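Local coordinates for putative periplasmic protein ydgH (Salmonella enterica subsp. enterica serovar Typhimurium, PDB 4EVU) that is of unknown function but is a putative periplasmic protein of the DUF1471 family, possibly a secreted effector, represented here by its C-terminal domain, at residues A43-R55 and R60-K72. Residues are numbered along the deposited sequence; the frame is centred on the assembly and turned at random.
Sequences AAKKGAKYYHITR and RGNNITISADLYK. With SO4 (sulfate ion), chain E.
Leu70 meets segment 43-55 with both of its methyl branches. CD2 lies 3.6 Å from Ala43 CB and also touches Tyr51 CB. CD1 packs on the aliphatic part of Lys46, and the two side chains cross at about a right angle. Lys46 then carries its amine on to a salt bridge with Asp21. Further along the face that carries Tyr51, Leu70 and Ile53, Ile53 CD1 meets Ile66 CD1 at 3.6 Å, again nearly at right angles. Helix 32-45 packs over the same side, where Val39 touches Tyr51 and Ile66.

Tyr71 lies on the opposite face, with Tyr50, His52 and Asp69. Its ring turns an edge to the backbone O of Tyr50, and its CE2 is 4.0 Å from His52 CB. His52 has CG anti to its own N (chi1 178°), and its ND1 hydrogen-bonds Leu9 O.

Strands 50-57 and 63-71 form an antiparallel hairpin with two classic beta bulges. At one, Lys49 N and Tyr50 N both bond to Tyr71 O, at 2.8 Å and 3.1 Å. At the other, Thr54 N bonds to Ser67 O, and Arg55 N adds a weak bond. Here Thr54 OG1 and Ser67 OG are hydrogen-bonded at 2.9 Å, and a water links Thr54 OG1 to Asp69 OD1. Backbone bonds thus hold the strands, while hydroxyls and water add side-chain links at the second bulge.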
ATOM      1  N   ALA B  43      -5.349  -0.387  14.330  1.00 15.07           N
ATOM      2  CA  ALA B  43      -4.339   0.155  15.225  1.00 14.26           C
ATOM      3  C   ALA B  43      -5.005   0.980  16.326  1.00 14.77           C
ATOM      4  O   ALA B  43      -4.674   0.884  17.508  1.00 15.64           O
ATOM      5  CB  ALA B  43      -3.325   1.025  14.419  1.00 15.71           C
ATOM      6  N   ALA B  44      -5.912   1.845  15.910  1.00 14.00           N
ATOM      7  CA  ALA B  44      -6.623   2.692  16.884  1.00 14.38           C
ATOM      8  C   ALA B  44      -7.369   1.818  17.884  1.00 14.65           C
ATOM      9  O   ALA B  44      -7.449   2.169  19.045  1.00 15.56           O
ATOM     10  CB  ALA B  44      -7.587   3.651  16.197  1.00 15.47           C
ATOM     11  N   LYS B  45      -8.003   0.747  17.433  1.00 15.42           N
ATOM     12  CA  LYS B  45      -8.789  -0.090  18.354  1.00 16.56           C
ATOM     13  C   LYS B  45      -7.892  -0.703  19.450  1.00 17.07           C
ATOM     14  O   LYS B  45      -8.357  -0.985  20.546  1.00 18.07           O
ATOM     15  CB  LYS B  45      -9.545  -1.217  17.617  1.00 17.34           C
ATOM     16  CG  LYS B  45     -10.719  -0.781  16.765  1.00 18.93           C
ATOM     17  CD  LYS B  45     -11.411  -1.945  16.061  1.00 24.38           C
ATOM     18  CE  LYS B  45     -12.710  -1.490  15.431  1.00 26.59           C
ATOM     19  NZ  LYS B  45     -13.349  -2.577  14.639  1.00 31.86           N
ATOM     20  N   LYS B  46      -6.622  -0.947  19.121  1.00 17.39           N
ATOM     21  CA  LYS B  46      -5.653  -1.536  20.079  1.00 18.34           C
ATOM     22  C   LYS B  46      -4.867  -0.501  20.873  1.00 17.50           C
ATOM     23  O   LYS B  46      -3.964  -0.852  21.655  1.00 19.09           O
ATOM     24  CB  LYS B  46      -4.701  -2.508  19.374  1.00 19.75           C
ATOM     25  CG  LYS B  46      -5.425  -3.737  18.855  1.00 22.07           C
ATOM     26  CD  LYS B  46      -4.524  -4.674  18.092  1.00 25.91           C
ATOM     27  CE  LYS B  46      -5.091  -6.077  17.967  1.00 30.97           C
ATOM     28  NZ  LYS B  46      -4.530  -6.929  19.060  1.00 32.61           N
ATOM     29  N   GLY B  47      -5.206   0.768  20.729  1.00 17.20           N
ATOM     30  CA  GLY B  47      -4.527   1.806  21.479  1.00 17.29           C
ATOM     31  C   GLY B  47      -3.245   2.368  20.936  1.00 17.49           C
ATOM     32  O   GLY B  47      -2.480   2.997  21.679  1.00 20.39           O
ATOM     33  N   ALA B  48      -2.970   2.151  19.650  1.00 16.94           N
ATOM     34  CA  ALA B  48      -1.701   2.577  19.079  1.00 16.30           C
ATOM     35  C   ALA B  48      -1.870   3.992  18.570  1.00 17.05           C
ATOM     36  O   ALA B  48      -2.971   4.373  18.142  1.00 19.63           O
ATOM     37  CB  ALA B  48      -1.299   1.667  17.911  1.00 17.91           C
ATOM     38  N   LYS B  49      -0.780   4.743  18.614  1.00 16.95           N
ATOM     39  CA  LYS B  49      -0.682   6.051  17.965  1.00 19.13           C
ATOM     40  C   LYS B  49       0.012   5.961  16.598  1.00 17.35           C
ATOM     41  O   LYS B  49      -0.183   6.839  15.759  1.00 18.91           O
ATOM     42  CB  LYS B  49       0.076   7.017  18.882  1.00 20.60           C
ATOM     43  CG  LYS B  49      -0.589   7.257  20.241  1.00 26.99           C
ATOM     44  CD  LYS B  49      -1.650   8.327  20.173  1.00 32.91           C
ATOM     45  CE  LYS B  49      -1.849   9.044  21.518  1.00 35.47           C
ATOM     46  NZ  LYS B  49      -2.913  10.103  21.480  1.00 36.38           N
ATOM     47  N   TYR B  50       0.780   4.897  16.349  1.00 15.89           N
ATOM     48  CA  TYR B  50       1.527   4.742  15.114  1.00 14.54           C
ATOM     49  C   TYR B  50       1.500   3.281  14.713  1.00 12.76           C
ATOM     50  O   TYR B  50       1.365   2.405  15.571  1.00 12.81           O
ATOM     51  CB  TYR B  50       2.995   5.146  15.244  1.00 15.15           C
ATOM     52  CG  TYR B  50       3.192   6.481  15.888  1.00 19.51           C
ATOM     53  CD1 TYR B  50       3.073   7.649  15.142  1.00 24.00           C
ATOM     54  CD2 TYR B  50       3.393   6.587  17.251  1.00 23.13           C
ATOM     55  CE1 TYR B  50       3.211   8.909  15.747  1.00 26.57           C
ATOM     56  CE2 TYR B  50       3.527   7.806  17.857  1.00 28.27           C
ATOM     57  CZ  TYR B  50       3.432   8.966  17.123  1.00 28.40           C
ATOM     58  OH  TYR B  50       3.585  10.182  17.809  1.00 34.53           O
ATOM     59  N   TYR B  51       1.696   3.032  13.421  1.00 12.98           N
ATOM     60  CA  TYR B  51       1.907   1.677  12.932  1.00 12.08           C
ATOM     61  C   TYR B  51       2.969   1.670  11.838  1.00 12.44           C
ATOM     62  O   TYR B  51       3.218   2.684  11.213  1.00 13.32           O
ATOM     63  CB  TYR B  51       0.597   1.034  12.437  1.00 13.13           C
ATOM     64  CG  TYR B  51       0.045   1.698  11.219  1.00 15.44           C
ATOM     65  CD1 TYR B  51       0.425   1.308   9.954  1.00 15.54           C
ATOM     66  CD2 TYR B  51      -0.872   2.735  11.343  1.00 15.03           C
ATOM     67  CE1 TYR B  51      -0.084   1.922   8.809  1.00 16.48           C
ATOM     68  CE2 TYR B  51      -1.369   3.360  10.201  1.00 16.47           C
ATOM     69  CZ  TYR B  51      -0.978   2.933   8.940  1.00 16.34           C
ATOM     70  OH  TYR B  51      -1.469   3.573   7.821  1.00 19.53           O
ATOM     71  N   HIS B  52       3.541   0.498  11.599  1.00 11.77           N
ATOM     72  CA  HIS B  52       4.486   0.295  10.525  1.00 12.48           C
ATOM     73  C   HIS B  52       4.191  -1.049   9.882  1.00 10.67           C
ATOM     74  O   HIS B  52       4.186  -2.091  10.541  1.00 11.41           O
ATOM     75  CB  HIS B  52       5.930   0.300  11.016  1.00 12.26           C
ATOM     76  CG  HIS B  52       6.915   0.054   9.944  1.00 13.46           C
ATOM     77  ND1 HIS B  52       7.083   0.902   8.871  1.00 14.21           N
ATOM     78  CD2 HIS B  52       7.721  -1.005   9.729  1.00 14.17           C
ATOM     79  CE1 HIS B  52       7.973   0.368   8.050  1.00 15.34           C
ATOM     80  NE2 HIS B  52       8.390  -0.774   8.558  1.00 17.75           N
ATOM     81  N   ILE B  53       3.865  -1.017   8.576  1.00 11.56           N
ATOM     82  CA  ILE B  53       3.579  -2.236   7.850  1.00 13.15           C
ATOM     83  C   ILE B  53       4.848  -3.084   7.722  1.00 11.27           C
ATOM     84  O   ILE B  53       5.887  -2.600   7.317  1.00 14.32           O
ATOM     85  CB  ILE B  53       2.922  -1.951   6.452  1.00 14.56           C
ATOM     86  CG1 ILE B  53       1.542  -1.196   6.619  1.00 18.81           C
ATOM     87  CG2 ILE B  53       2.817  -3.247   5.627  1.00 14.51           C
ATOM     88  CD1 ILE B  53       0.648  -1.066   5.448  1.00 23.92           C
ATOM     89  N   THR B  54       4.742  -4.339   8.144  1.00 11.66           N
ATOM     90  CA  THR B  54       5.848  -5.295   8.115  1.00 12.00           C
ATOM     91  C   THR B  54       5.752  -6.342   7.018  1.00 11.30           C
ATOM     92  O   THR B  54       6.787  -6.824   6.542  1.00 12.62           O
ATOM     93  CB  THR B  54       5.962  -5.981   9.479  1.00 13.50           C
ATOM     94  OG1 THR B  54       4.669  -6.435   9.882  1.00 15.62           O
ATOM     95  CG2 THR B  54       6.470  -4.962  10.520  1.00 14.55           C
ATOM     96  N   ARG B  55       4.537  -6.684   6.587  1.00 10.92           N
ATOM     97  CA  ARG B  55       4.318  -7.655   5.524  1.00 10.66           C
ATOM     98  C   ARG B  55       3.110  -7.276   4.704  1.00  9.66           C
ATOM     99  O   ARG B  55       2.140  -6.813   5.261  1.00 11.33           O
ATOM    100  CB  ARG B  55       4.098  -9.072   6.067  1.00 12.23           C
ATOM    101  CG  ARG B  55       5.130  -9.605   7.030  1.00 14.32           C
ATOM    102  CD  ARG B  55       6.397 -10.104   6.316  1.00 15.27           C
ATOM    103  NE  ARG B  55       7.307 -10.697   7.289  1.00 17.05           N
ATOM    104  CZ  ARG B  55       8.179 -10.002   8.047  1.00 15.22           C
ATOM    105  NH1 ARG B  55       8.318  -8.672   7.934  1.00 16.85           N
ATOM    106  NH2 ARG B  55       8.911 -10.638   8.937  1.00 17.34           N
ATOM    107  N   ARG B  60      -3.548 -11.928  -6.053  1.00 24.45           N
ATOM    108  CA  ARG B  60      -4.574 -12.200  -7.037  1.00 28.99           C
ATOM    109  C   ARG B  60      -5.490 -10.996  -7.254  1.00 33.56           C
ATOM    110  O   ARG B  60      -6.625 -11.166  -7.653  1.00 33.51           O
ATOM    111  CB  ARG B  60      -5.313 -13.461  -6.614  1.00 29.60           C
ATOM    112  CG  ARG B  60      -4.457 -14.715  -6.699  1.00 31.42           C
ATOM    113  CD  ARG B  60      -5.270 -16.010  -6.728  1.00 35.45           C
ATOM    114  NE  ARG B  60      -5.947 -16.275  -5.461  1.00 38.83           N
ATOM    115  CZ  ARG B  60      -6.336 -17.477  -5.027  1.00 40.29           C
ATOM    116  NH1 ARG B  60      -6.121 -18.576  -5.741  1.00 39.27           N
ATOM    117  NH2 ARG B  60      -6.945 -17.583  -3.847  1.00 42.51           N
ATOM    118  N   GLY B  61      -4.960  -9.785  -7.013  1.00 37.20           N
ATOM    119  CA  GLY B  61      -5.630  -8.502  -7.358  1.00 39.91           C
ATOM    120  C   GLY B  61      -7.057  -8.277  -6.848  1.00 41.28           C
ATOM    121  O   GLY B  61      -7.845  -7.546  -7.480  1.00 42.57           O
ATOM    122  N   ASN B  62      -7.392  -8.910  -5.728  1.00 41.61           N
ATOM    123  CA  ASN B  62      -8.660  -8.692  -5.022  1.00 40.83           C
ATOM    124  C   ASN B  62      -8.425  -8.406  -3.521  1.00 36.74           C
ATOM    125  O   ASN B  62      -8.765  -7.341  -2.996  1.00 35.68           O
ATOM    126  CB  ASN B  62      -9.542  -9.939  -5.139  1.00 42.03           C
ATOM    127  CG  ASN B  62      -9.790 -10.358  -6.580  1.00 45.67           C
ATOM    128  OD1 ASN B  62     -10.627  -9.766  -7.283  1.00 50.57           O
ATOM    129  ND2 ASN B  62      -9.080 -11.398  -7.021  1.00 47.88           N
ATOM    130  N   ASN B  63      -7.896  -9.405  -2.826  1.00 31.05           N
ATOM    131  CA  ASN B  63      -7.644  -9.296  -1.399  1.00 27.20           C
ATOM    132  C   ASN B  63      -6.161  -9.040  -1.183  1.00 22.69           C
ATOM    133  O   ASN B  63      -5.299  -9.310  -2.028  1.00 22.59           O
ATOM    134  CB  ASN B  63      -8.091 -10.544  -0.611  1.00 27.80           C
ATOM    135  CG  ASN B  63      -9.619 -10.713  -0.563  1.00 30.60           C
ATOM    136  OD1 ASN B  63     -10.362  -9.759  -0.318  1.00 31.92           O
ATOM    137  ND2 ASN B  63     -10.089 -11.938  -0.799  1.00 34.40           N
ATOM    138  N   ILE B  64      -5.886  -8.482  -0.020  1.00 16.83           N
ATOM    139  CA  ILE B  64      -4.519  -8.230   0.447  1.00 14.58           C
ATOM    140  C   ILE B  64      -4.424  -8.764   1.885  1.00 14.14           C
ATOM    141  O   ILE B  64      -5.379  -8.666   2.630  1.00 14.43           O
ATOM    142  CB  ILE B  64      -4.159  -6.705   0.342  1.00 14.42           C
ATOM    143  CG1 ILE B  64      -2.712  -6.486   0.673  1.00 14.49           C
ATOM    144  CG2 ILE B  64      -5.095  -5.820   1.165  1.00 15.22           C
ATOM    145  CD1 ILE B  64      -2.160  -5.100   0.369  1.00 15.82           C
ATOM    146  N   THR B  65      -3.311  -9.401   2.212  1.00 13.32           N
ATOM    147  CA  THR B  65      -2.981  -9.815   3.574  1.00 12.56           C
ATOM    148  C   THR B  65      -1.878  -8.909   4.048  1.00 11.84           C
ATOM    149  O   THR B  65      -0.922  -8.664   3.345  1.00 11.06           O
ATOM    150  CB  THR B  65      -2.559 -11.302   3.582  1.00 13.80           C
ATOM    151  OG1 THR B  65      -3.672 -12.098   3.188  1.00 16.25           O
ATOM    152  CG2 THR B  65      -2.112 -11.735   4.955  1.00 14.03           C
ATOM    153  N   ILE B  66      -2.068  -8.337   5.231  1.00 12.88           N
ATOM    154  CA  ILE B  66      -1.176  -7.334   5.757  1.00 14.48           C
ATOM    155  C   ILE B  66      -0.888  -7.593   7.189  1.00 14.33           C
ATOM    156  O   ILE B  66      -1.789  -7.992   7.939  1.00 15.53           O
ATOM    157  CB  ILE B  66      -1.905  -5.962   5.784  1.00 18.44           C
ATOM    158  CG1 ILE B  66      -1.881  -5.328   4.428  1.00 21.51           C
ATOM    159  CG2 ILE B  66      -1.264  -4.970   6.799  1.00 20.41           C
ATOM    160  CD1 ILE B  66      -0.899  -4.128   4.344  1.00 26.79           C
ATOM    161  N   SER B  67       0.344  -7.250   7.578  1.00 14.02           N
ATOM    162  CA  SER B  67       0.632  -7.129   8.991  1.00 14.61           C
ATOM    163  C   SER B  67       1.373  -5.823   9.257  1.00 13.78           C
ATOM    164  O   SER B  67       2.090  -5.319   8.412  1.00 14.00           O
ATOM    165  CB  SER B  67       1.446  -8.281   9.474  1.00 16.14           C
ATOM    166  OG  SER B  67       2.703  -8.304   8.907  1.00 17.89           O
ATOM    167  N   ALA B  68       1.182  -5.318  10.470  1.00 13.41           N
ATOM    168  CA  ALA B  68       1.776  -4.070  10.930  1.00 12.96           C
ATOM    169  C   ALA B  68       2.099  -4.116  12.402  1.00 12.62           C
ATOM    170  O   ALA B  68       1.301  -4.566  13.224  1.00 14.27           O
ATOM    171  CB  ALA B  68       0.838  -2.884  10.672  1.00 13.60           C
ATOM    172  N   ASP B  69       3.280  -3.638  12.725  1.00 11.10           N
ATOM    173  CA  ASP B  69       3.672  -3.422  14.119  1.00 12.13           C
ATOM    174  C   ASP B  69       2.955  -2.144  14.619  1.00 11.04           C
ATOM    175  O   ASP B  69       2.781  -1.181  13.850  1.00 11.54           O
ATOM    176  CB  ASP B  69       5.162  -3.203  14.207  1.00 11.56           C
ATOM    177  CG  ASP B  69       5.998  -4.456  14.164  1.00 11.62           C
ATOM    178  OD1 ASP B  69       5.493  -5.549  14.486  1.00 14.83           O
ATOM    179  OD2 ASP B  69       7.230  -4.305  13.865  1.00 13.28           O
ATOM    180  N   LEU B  70       2.547  -2.176  15.894  1.00 11.04           N
ATOM    181  CA  LEU B  70       1.875  -1.081  16.569  1.00 11.71           C
ATOM    182  C   LEU B  70       2.761  -0.430  17.619  1.00 12.05           C
ATOM    183  O   LEU B  70       3.441  -1.114  18.350  1.00 13.29           O
ATOM    184  CB  LEU B  70       0.620  -1.578  17.226  1.00 12.70           C
ATOM    185  CG  LEU B  70      -0.447  -2.231  16.351  1.00 13.79           C
ATOM    186  CD1 LEU B  70      -1.686  -2.475  17.224  1.00 15.20           C
ATOM    187  CD2 LEU B  70      -0.755  -1.442  15.102  1.00 15.37           C
ATOM    188  N   TYR B  71       2.644   0.896  17.743  1.00 12.89           N
ATOM    189  CA  TYR B  71       3.448   1.693  18.667  1.00 13.80           C
ATOM    190  C   TYR B  71       2.577   2.690  19.431  1.00 15.09           C
ATOM    191  O   TYR B  71       1.626   3.303  18.880  1.00 16.00           O
ATOM    192  CB  TYR B  71       4.541   2.476  17.935  1.00 14.21           C
ATOM    193  CG  TYR B  71       5.426   1.667  17.072  1.00 14.66           C
ATOM    194  CD1 TYR B  71       6.695   1.277  17.490  1.00 13.04           C
ATOM    195  CD2 TYR B  71       5.001   1.272  15.780  1.00 14.20           C
ATOM    196  CE1 TYR B  71       7.515   0.507  16.653  1.00 14.84           C
ATOM    197  CE2 TYR B  71       5.787   0.501  14.997  1.00 15.16           C
ATOM    198  CZ  TYR B  71       7.048   0.142  15.403  1.00 13.37           C
ATOM    199  OH  TYR B  71       7.846  -0.650  14.590  1.00 17.39           O
ATOM    200  N   LYS B  72       2.958   2.881  20.694  1.00 17.70           N
ATOM    201  CA  LYS B  72       2.406   3.951  21.506  1.00 19.96           C
ATOM    202  C   LYS B  72       3.042   5.297  21.151  1.00 21.98           C
ATOM    203  O   LYS B  72       4.159   5.362  20.604  1.00 24.35           O
ATOM    204  CB  LYS B  72       2.593   3.653  23.004  1.00 20.07           C
ATOM    205  CG  LYS B  72       1.949   2.347  23.466  1.00 20.25           C
ATOM    206  CD  LYS B  72       0.435   2.429  23.551  1.00 23.01           C
ATOM    207  CE  LYS B  72      -0.218   1.117  23.933  1.00 23.95           C
ATOM    208  NZ  LYS B  72       0.045   0.702  25.303  1.00 29.53           N
ATOM    209  OXT LYS B  72       2.430   6.364  21.377  1.00 25.56           O
TER
HETATM  210  S   SO4 E 402      -7.652 -13.948  -3.274  0.60 37.02           S
HETATM  211  O1  SO4 E 402      -6.209 -14.033  -3.054  0.60 38.60           O
HETATM  212  O2  SO4 E 402      -8.072 -12.555  -3.070  0.60 38.65           O
HETATM  213  O3  SO4 E 402      -7.972 -14.351  -4.641  0.60 39.04           O
HETATM  214  O4  SO4 E 402      -8.385 -14.812  -2.332  0.60 39.02           O
HETATM  215  O   HOH W   1       4.982  -7.602  12.463  1.00 22.04           O